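Local coordinates for protein 432aa long hypothetical deoxyribodipyrimidine photolyase (PDB 2E0I) that probably repairs cyclobutane pyrimidine dimers in DNA using light energy, and binds two FAD molecules, one of them likely a light-harvesting cofactor, at residues 50-54 and 218-224; 56-60 and 186-191. One frame throughout, in Å; residues are numbered along the deposited sequence.

Contact 1 (50-54 and 218-224). With FAD (flavin-adenine dinucleotide), chain F.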
loop_
_atom_site.group_PDB
_atom_site.type_symbol
_atom_site.label_atom_id
_atom_site.label_comp_id
_atom_site.label_asym_id
_atom_site.label_seq_id
_atom_site.Cartn_x
_atom_site.Cartn_y
_atom_site.Cartn_z
ATOM N N ALA A 50 -3.799 0.708 8.789
ATOM C CA ALA A 50 -4.159 1.462 7.594
ATOM C C ALA A 50 -5.427 2.277 7.817
ATOM O O ALA A 50 -5.517 3.436 7.411
ATOM C CB ALA A 50 -4.369 0.519 6.433
ATOM N N VAL A 51 -6.408 1.663 8.466
ATOM C CA VAL A 51 -7.674 2.317 8.732
ATOM C C VAL A 51 -7.508 3.544 9.625
ATOM O O VAL A 51 -8.102 4.597 9.364
ATOM C CB VAL A 51 -8.664 1.318 9.354
ATOM C CG1 VAL A 51 -9.940 2.013 9.752
ATOM C CG2 VAL A 51 -8.979 0.239 8.343
ATOM N N SER A 52 -6.699 3.420 10.670
ATOM C CA SER A 52 -6.483 4.541 11.576
ATOM C C SER A 52 -5.853 5.702 10.825
ATOM O O SER A 52 -6.238 6.866 11.001
ATOM C CB SER A 52 -5.568 4.123 12.714
ATOM O OG SER A 52 -6.157 3.067 13.430
ATOM N N PHE A 53 -4.876 5.373 9.988
ATOM C CA PHE A 53 -4.195 6.370 9.187
ATOM C C PHE A 53 -5.188 7.084 8.279
ATOM O O PHE A 53 -5.141 8.309 8.130
ATOM C CB PHE A 53 -3.113 5.711 8.347
ATOM C CG PHE A 53 -2.234 6.688 7.623
ATOM C CD1 PHE A 53 -2.695 7.365 6.516
ATOM C CD2 PHE A 53 -0.931 6.921 8.052
ATOM C CE1 PHE A 53 -1.876 8.256 5.842
ATOM C CE2 PHE A 53 -0.106 7.812 7.379
ATOM C CZ PHE A 53 -0.585 8.478 6.272
ATOM N N MET A 54 -6.083 6.318 7.667
ATOM C CA MET A 54 -7.089 6.897 6.786
ATOM C C MET A 54 -8.039 7.809 7.590
ATOM O O MET A 54 -8.304 8.949 7.200
ATOM C CB MET A 54 -7.858 5.772 6.112
ATOM C CG MET A 54 -8.910 6.223 5.153
ATOM S SD MET A 54 -9.798 4.784 4.554
ATOM C CE MET A 54 -11.018 4.600 5.858
ATOM N N PRO A 218 2.310 5.260 2.944
ATOM C CA PRO A 218 0.926 5.464 3.379
ATOM C C PRO A 218 0.333 6.803 2.900
ATOM O O PRO A 218 -0.854 6.900 2.577
ATOM C CB PRO A 218 1.030 5.344 4.898
ATOM C CG PRO A 218 2.401 5.838 5.169
ATOM C CD PRO A 218 3.235 5.238 4.090
ATOM N N HIS A 219 1.158 7.836 2.830
ATOM C CA HIS A 219 0.676 9.135 2.379
ATOM C C HIS A 219 0.357 9.132 0.873
ATOM O O HIS A 219 -0.589 9.796 0.422
ATOM C CB HIS A 219 1.712 10.204 2.716
ATOM C CG HIS A 219 1.786 10.520 4.174
ATOM N ND1 HIS A 219 0.934 11.416 4.783
ATOM C CD2 HIS A 219 2.568 10.017 5.159
ATOM C CE1 HIS A 219 1.188 11.453 6.080
ATOM N NE2 HIS A 219 2.175 10.612 6.333
ATOM N N LEU A 220 1.142 8.384 0.099
ATOM C CA LEU A 220 0.917 8.281 -1.342
ATOM C C LEU A 220 -0.320 7.408 -1.590
ATOM O O LEU A 220 -1.216 7.778 -2.347
ATOM C CB LEU A 220 2.142 7.669 -2.033
ATOM C CG LEU A 220 3.432 8.500 -1.992
ATOM C CD1 LEU A 220 4.585 7.660 -2.477
ATOM C CD2 LEU A 220 3.283 9.768 -2.829
ATOM N N LYS A 221 -0.369 6.259 -0.925
ATOM C CA LYS A 221 -1.481 5.332 -1.057
ATOM C C LYS A 221 -2.812 5.995 -0.702
ATOM O O LYS A 221 -3.808 5.793 -1.397
ATOM C CB LYS A 221 -1.225 4.102 -0.173
ATOM C CG LYS A 221 -2.443 3.537 0.557
ATOM C CD LYS A 221 -3.397 2.823 -0.368
ATOM C CE LYS A 221 -4.648 2.420 0.384
ATOM N NZ LYS A 221 -5.443 1.431 -0.404
ATOM N N PHE A 222 -2.842 6.790 0.366
ATOM C CA PHE A 222 -4.084 7.448 0.758
ATOM C C PHE A 222 -4.242 8.850 0.195
ATOM O O PHE A 222 -5.232 9.528 0.458
ATOM C CB PHE A 222 -4.217 7.447 2.272
ATOM C CG PHE A 222 -4.733 6.146 2.813
ATOM C CD1 PHE A 222 -6.058 5.758 2.579
ATOM C CD2 PHE A 222 -3.896 5.290 3.517
ATOM C CE1 PHE A 222 -6.538 4.537 3.035
ATOM C CE2 PHE A 222 -4.368 4.068 3.978
ATOM C CZ PHE A 222 -5.699 3.690 3.734
ATOM N N GLY A 223 -3.251 9.279 -0.580
ATOM C CA GLY A 223 -3.297 10.581 -1.227
ATOM C C GLY A 223 -3.282 11.866 -0.417
ATOM O O GLY A 223 -3.940 12.830 -0.819
ATOM N N THR A 224 -2.560 11.912 0.703
ATOM C CA THR A 224 -2.502 13.150 1.461
ATOM C C THR A 224 -1.654 14.132 0.647
ATOM O O THR A 224 -1.718 15.344 0.846
ATOM C CB THR A 224 -1.902 12.932 2.850
ATOM O OG1 THR A 224 -0.589 12.365 2.733
ATOM C CG2 THR A 224 -2.800 12.014 3.653
HETATM P PA FAD F . -9.817 -2.225 -0.394
HETATM O O1A FAD F . -8.454 -2.798 -0.455
HETATM O O2A FAD F . -10.490 -1.770 0.842
HETATM O O5B FAD F . -10.606 -3.619 -0.569
HETATM C C5B FAD F . -12.006 -3.628 -0.869
HETATM C C4B FAD F . -12.523 -5.048 -1.119
HETATM O O4B FAD F . -11.497 -5.782 -1.816
HETATM C C3B FAD F . -12.757 -5.802 0.191
HETATM O O3B FAD F . -13.695 -6.861 -0.027
HETATM C C2B FAD F . -11.363 -6.370 0.454
HETATM O O2B FAD F . -11.470 -7.512 1.307
HETATM C C1B FAD F . -11.015 -6.834 -0.961
HETATM N N9A FAD F . -9.556 -7.047 -1.128
HETATM C C8A FAD F . -8.598 -6.172 -0.827
HETATM N N7A FAD F . -7.407 -6.671 -1.147
HETATM C C5A FAD F . -7.604 -7.880 -1.660
HETATM C C6A FAD F . -6.768 -8.857 -2.189
HETATM N N6A FAD F . -5.451 -8.680 -2.202
HETATM N N1A FAD F . -7.305 -9.992 -2.660
HETATM C C2A FAD F . -8.611 -10.195 -2.621
HETATM N N3A FAD F . -9.434 -9.288 -2.122
HETATM C C4A FAD F . -8.970 -8.126 -1.642
HETATM N N1 FAD F . -12.440 4.075 0.741
HETATM C C2 FAD F . -13.762 4.524 0.847
HETATM O O2 FAD F . -14.233 5.262 -0.016
HETATM N N3 FAD F . -14.556 4.087 1.913
HETATM C C4 FAD F . -14.034 3.197 2.862
HETATM O O4 FAD F . -14.735 2.822 3.802
HETATM C C4X FAD F . -12.726 2.739 2.743
HETATM N N5 FAD F . -12.220 1.797 3.650
HETATM C C5X FAD F . -10.911 1.318 3.517
HETATM C C6 FAD F . -10.451 0.318 4.368
HETATM C C7 FAD F . -9.185 -0.233 4.188
HETATM C C7M FAD F . -8.705 -1.336 5.134
HETATM C C8 FAD F . -8.377 0.226 3.151
HETATM C C8M FAD F . -6.982 -0.359 2.924
HETATM C C9 FAD F . -8.836 1.232 2.305
HETATM C C9A FAD F . -10.102 1.784 2.483
HETATM N N10 FAD F . -10.595 2.760 1.602
HETATM C C10 FAD F . -11.929 3.180 1.690
HETATM C "C1'" FAD F . -9.743 3.296 0.515
HETATM C "C2'" FAD F . -9.713 2.394 -0.719
HETATM O "O2'" FAD F . -8.355 2.085 -1.050
HETATM C "C3'" FAD F . -10.409 3.076 -1.901
HETATM O "O3'" FAD F . -11.793 3.267 -1.593
HETATM C "C4'" FAD F . -10.281 2.229 -3.170
HETATM O "O4'" FAD F . -10.747 2.991 -4.288
HETATM C "C5'" FAD F . -11.097 0.940 -3.052
HETATM O "O5'" FAD F . -10.477 -0.139 -3.756
HETATM P P FAD F . -9.469 -1.128 -2.982
HETATM O O1P FAD F . -9.191 -2.262 -3.892
HETATM O O2P FAD F . -8.326 -0.356 -2.445
HETATM O O3P FAD F . -10.404 -1.656 -1.783
#
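Phe53, His219 and Phe222 form an aromatic cluster beside one of the two FAD molecules, probably the light-harvesting one. The Phe53 side chain swings away from its own backbone N (chi1 -172°), lays one face of its ring against Pro218 and points an edge at His219. That edge meets the imidazole face in a T-shaped stack: CZ sits over the centre of the His219 ring, 3.5 Å from CE1 of that ring, planes at 76°. Pro218 CB makes a CH-pi contact, 3.9 Å from the Phe53 ring centroid. Phe222 is nearly parallel to Phe53 but offset, centroids 5.9 Å apart with little overlap; the rings touch where Phe53 CD1 approaches Phe222 CD2, 3.8 Å. One Phe222 face takes Met54 CB, 3.6 Å from CE1 of that ring, and Lys221 CE lies over the opposite face. Both neighbours reach on to the flavin: Met54 SD lies 3.7 Å from FAD C9A, and Lys221 NZ donates a hydrogen bond of 3.1 Å to the ribityl O2'. Replacing Phe53 by an alanine is likely to open a gap among Pro218, His219 and Phe222 and leave the imidazole face without its edge-on partner. A Schellman motif at Gly223 follows helix 217-221. The buried contact joins that helix to helix 48-66 of the parallel-sheet domain, with helix 189-196 against His219 and helix 238-256 against Leu220 and Lys221.

Contact 2 (56-60 and 186-191)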
loop_
_atom_site.group_PDB
_atom_site.type_symbol
_atom_site.label_atom_id
_atom_site.label_comp_id
_atom_site.label_asym_id
_atom_site.label_seq_id
_atom_site.Cartn_x
_atom_site.Cartn_y
_atom_site.Cartn_z
ATOM N N ASN A 56 -7.487 9.279 10.478
ATOM C CA ASN A 56 -6.760 10.477 10.878
ATOM C C ASN A 56 -6.622 11.442 9.696
ATOM O O ASN A 56 -6.805 12.654 9.844
ATOM C CB ASN A 56 -5.377 10.125 11.419
ATOM C CG ASN A 56 -5.429 9.586 12.829
ATOM O OD1 ASN A 56 -6.267 10.003 13.631
ATOM N ND2 ASN A 56 -4.520 8.664 13.151
ATOM N N SER A 57 -6.303 10.906 8.523
ATOM C CA SER A 57 -6.168 11.740 7.346
ATOM C C SER A 57 -7.514 12.354 6.998
ATOM O O SER A 57 -7.577 13.487 6.533
ATOM C CB SER A 57 -5.641 10.917 6.182
ATOM O OG SER A 57 -4.380 10.357 6.516
ATOM N N LEU A 58 -8.591 11.607 7.226
ATOM C CA LEU A 58 -9.938 12.111 6.969
ATOM C C LEU A 58 -10.279 13.220 7.971
ATOM O O LEU A 58 -10.983 14.177 7.626
ATOM C CB LEU A 58 -10.973 10.980 7.059
ATOM C CG LEU A 58 -11.052 10.058 5.838
ATOM C CD1 LEU A 58 -11.963 8.875 6.114
ATOM C CD2 LEU A 58 -11.562 10.862 4.645
ATOM N N LEU A 59 -9.786 13.095 9.205
ATOM C CA LEU A 59 -10.030 14.125 10.214
ATOM C C LEU A 59 -9.322 15.408 9.796
ATOM O O LEU A 59 -9.907 16.493 9.870
ATOM C CB LEU A 59 -9.521 13.691 11.596
ATOM C CG LEU A 59 -10.304 12.558 12.265
ATOM C CD1 LEU A 59 -9.611 12.132 13.536
ATOM C CD2 LEU A 59 -11.726 12.999 12.545
ATOM N N GLU A 60 -8.075 15.283 9.342
ATOM C CA GLU A 60 -7.305 16.446 8.912
ATOM C C GLU A 60 -7.972 17.133 7.717
ATOM O O GLU A 60 -8.068 18.364 7.668
ATOM C CB GLU A 60 -5.866 16.047 8.542
ATOM C CG GLU A 60 -4.833 17.080 8.995
ATOM C CD GLU A 60 -3.512 17.049 8.210
ATOM O OE1 GLU A 60 -3.501 17.445 7.018
ATOM O OE2 GLU A 60 -2.480 16.640 8.796
ATOM N N ARG A 186 0.940 9.389 11.897
ATOM C CA ARG A 186 -0.175 10.110 12.472
ATOM C C ARG A 186 -1.177 10.440 11.389
ATOM O O ARG A 186 -2.283 10.871 11.687
ATOM C CB ARG A 186 0.318 11.373 13.182
ATOM C CG ARG A 186 1.219 11.034 14.372
ATOM C CD ARG A 186 1.711 12.250 15.141
ATOM N NE ARG A 186 0.706 12.830 16.021
ATOM C CZ ARG A 186 0.858 13.934 16.755
ATOM N NH1 ARG A 186 -0.148 14.347 17.519
ATOM N NH2 ARG A 186 1.993 14.631 16.733
ATOM N N GLY A 187 -0.791 10.219 10.133
ATOM C CA GLY A 187 -1.684 10.493 9.019
ATOM C C GLY A 187 -1.788 11.970 8.699
ATOM O O GLY A 187 -1.199 12.782 9.401
ATOM N N GLY A 188 -2.530 12.314 7.642
ATOM C CA GLY A 188 -2.694 13.709 7.256
ATOM C C GLY A 188 -1.603 14.281 6.352
ATOM O O GLY A 188 -0.439 13.852 6.390
ATOM N N ARG A 189 -1.986 15.278 5.550
ATOM C CA ARG A 189 -1.087 15.936 4.604
ATOM C C ARG A 189 0.067 16.677 5.248
ATOM O O ARG A 189 1.156 16.724 4.695
ATOM C CB ARG A 189 -1.868 16.905 3.730
ATOM C CG ARG A 189 -1.033 17.763 2.814
ATOM C CD ARG A 189 -1.963 18.577 1.948
ATOM N NE ARG A 189 -1.301 19.461 0.992
ATOM C CZ ARG A 189 -0.748 19.067 -0.152
ATOM N NH1 ARG A 189 -0.764 17.781 -0.502
ATOM N NH2 ARG A 189 -0.192 19.968 -0.956
ATOM N N ARG A 190 -0.170 17.268 6.411
ATOM C CA ARG A 190 0.884 17.994 7.105
ATOM C C ARG A 190 2.056 17.076 7.449
ATOM O O ARG A 190 3.205 17.431 7.215
ATOM C CB ARG A 190 0.335 18.619 8.372
ATOM C CG ARG A 190 0.451 20.107 8.402
ATOM C CD ARG A 190 -0.904 20.741 8.533
ATOM N NE ARG A 190 -0.752 22.178 8.617
ATOM C CZ ARG A 190 -1.632 23.083 8.197
ATOM N NH1 ARG A 190 -1.337 24.371 8.349
ATOM N NH2 ARG A 190 -2.782 22.729 7.626
ATOM N N GLU A 191 1.774 15.902 8.005
ATOM C CA GLU A 191 2.836 14.952 8.342
ATOM C C GLU A 191 3.490 14.495 7.047
ATOM O O GLU A 191 4.703 14.302 6.990
ATOM C CB GLU A 191 2.270 13.720 9.068
ATOM C CG GLU A 191 3.304 12.595 9.276
ATOM C CD GLU A 191 2.693 11.280 9.769
ATOM O OE1 GLU A 191 1.985 10.597 8.996
ATOM O OE2 GLU A 191 2.925 10.924 10.944
HETATM O O HOH W 1 -0.267 15.393 9.522
#
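Ser57 and Glu60, one turn apart on helix 48-66, meet the backbone of the turn that leads into helix 189-196. In the tight part, the backbones of Gly187 and Gly188 lie against Ser57 OG, Asn56 CB and Glu60 OE2. Ser57 OG accepts the amide N-H of Gly188, the N-cap residue, at 2.9 Å and 159°; that hydroxyl is also hydrogen-bonded to Phe53 O one turn back. Glu60 OE2 comes within 3.3 Å of Gly188 CA, and Gly188 has no side chain to collide with it. The Glu60 side chain reaches out to the first turn of helix 189-196, where both carboxylate oxygens take weak bonds from Arg190 N, each 3.4 Å. A water donates to Glu60 OE2 at 2.6 Å and to Gly187 O, and accepts from Glu191 N. Within the turn, the Glu191 carboxylate holds Arg186 N at 2.7 Å through OE2 and Gly187 N at 3.0 Å through OE1. The solvent side is looser: the Arg186 side chain is exposed, and the exposed Arg190 bends out to a salt bridge with Glu64. Asn56 turns its amide to Glu181 and Lys178. Nothing apolar dominates here: a serine hydroxyl and a carboxylate receive backbone N-H groups at a helix's amino end, whose partial positive charge would probably help to stabilise Glu60 as an anion.

How the contacts relate
Contacts 1 and 2 lie on successive turns of helix 48-66, their centres about 8 Å apart. Their other halves, helix 189-196 and then helix 217-221, follow one another in the chain, and contact 2 is nested within the loop closed by contact 1. The two join directly: His219 NE2 probably bonds Glu191 OE1, Thr224 O does so with Arg189 NH1, and Phe53 packs on Gly187. Contact 1 touches one FAD, and its Pro218 side chain is about 5 Å from the other; contact 2 lies farther from the chain's centre. Helix 48-66 thus ties the parallel-sheet domain to the segment that runs between the two cofactors.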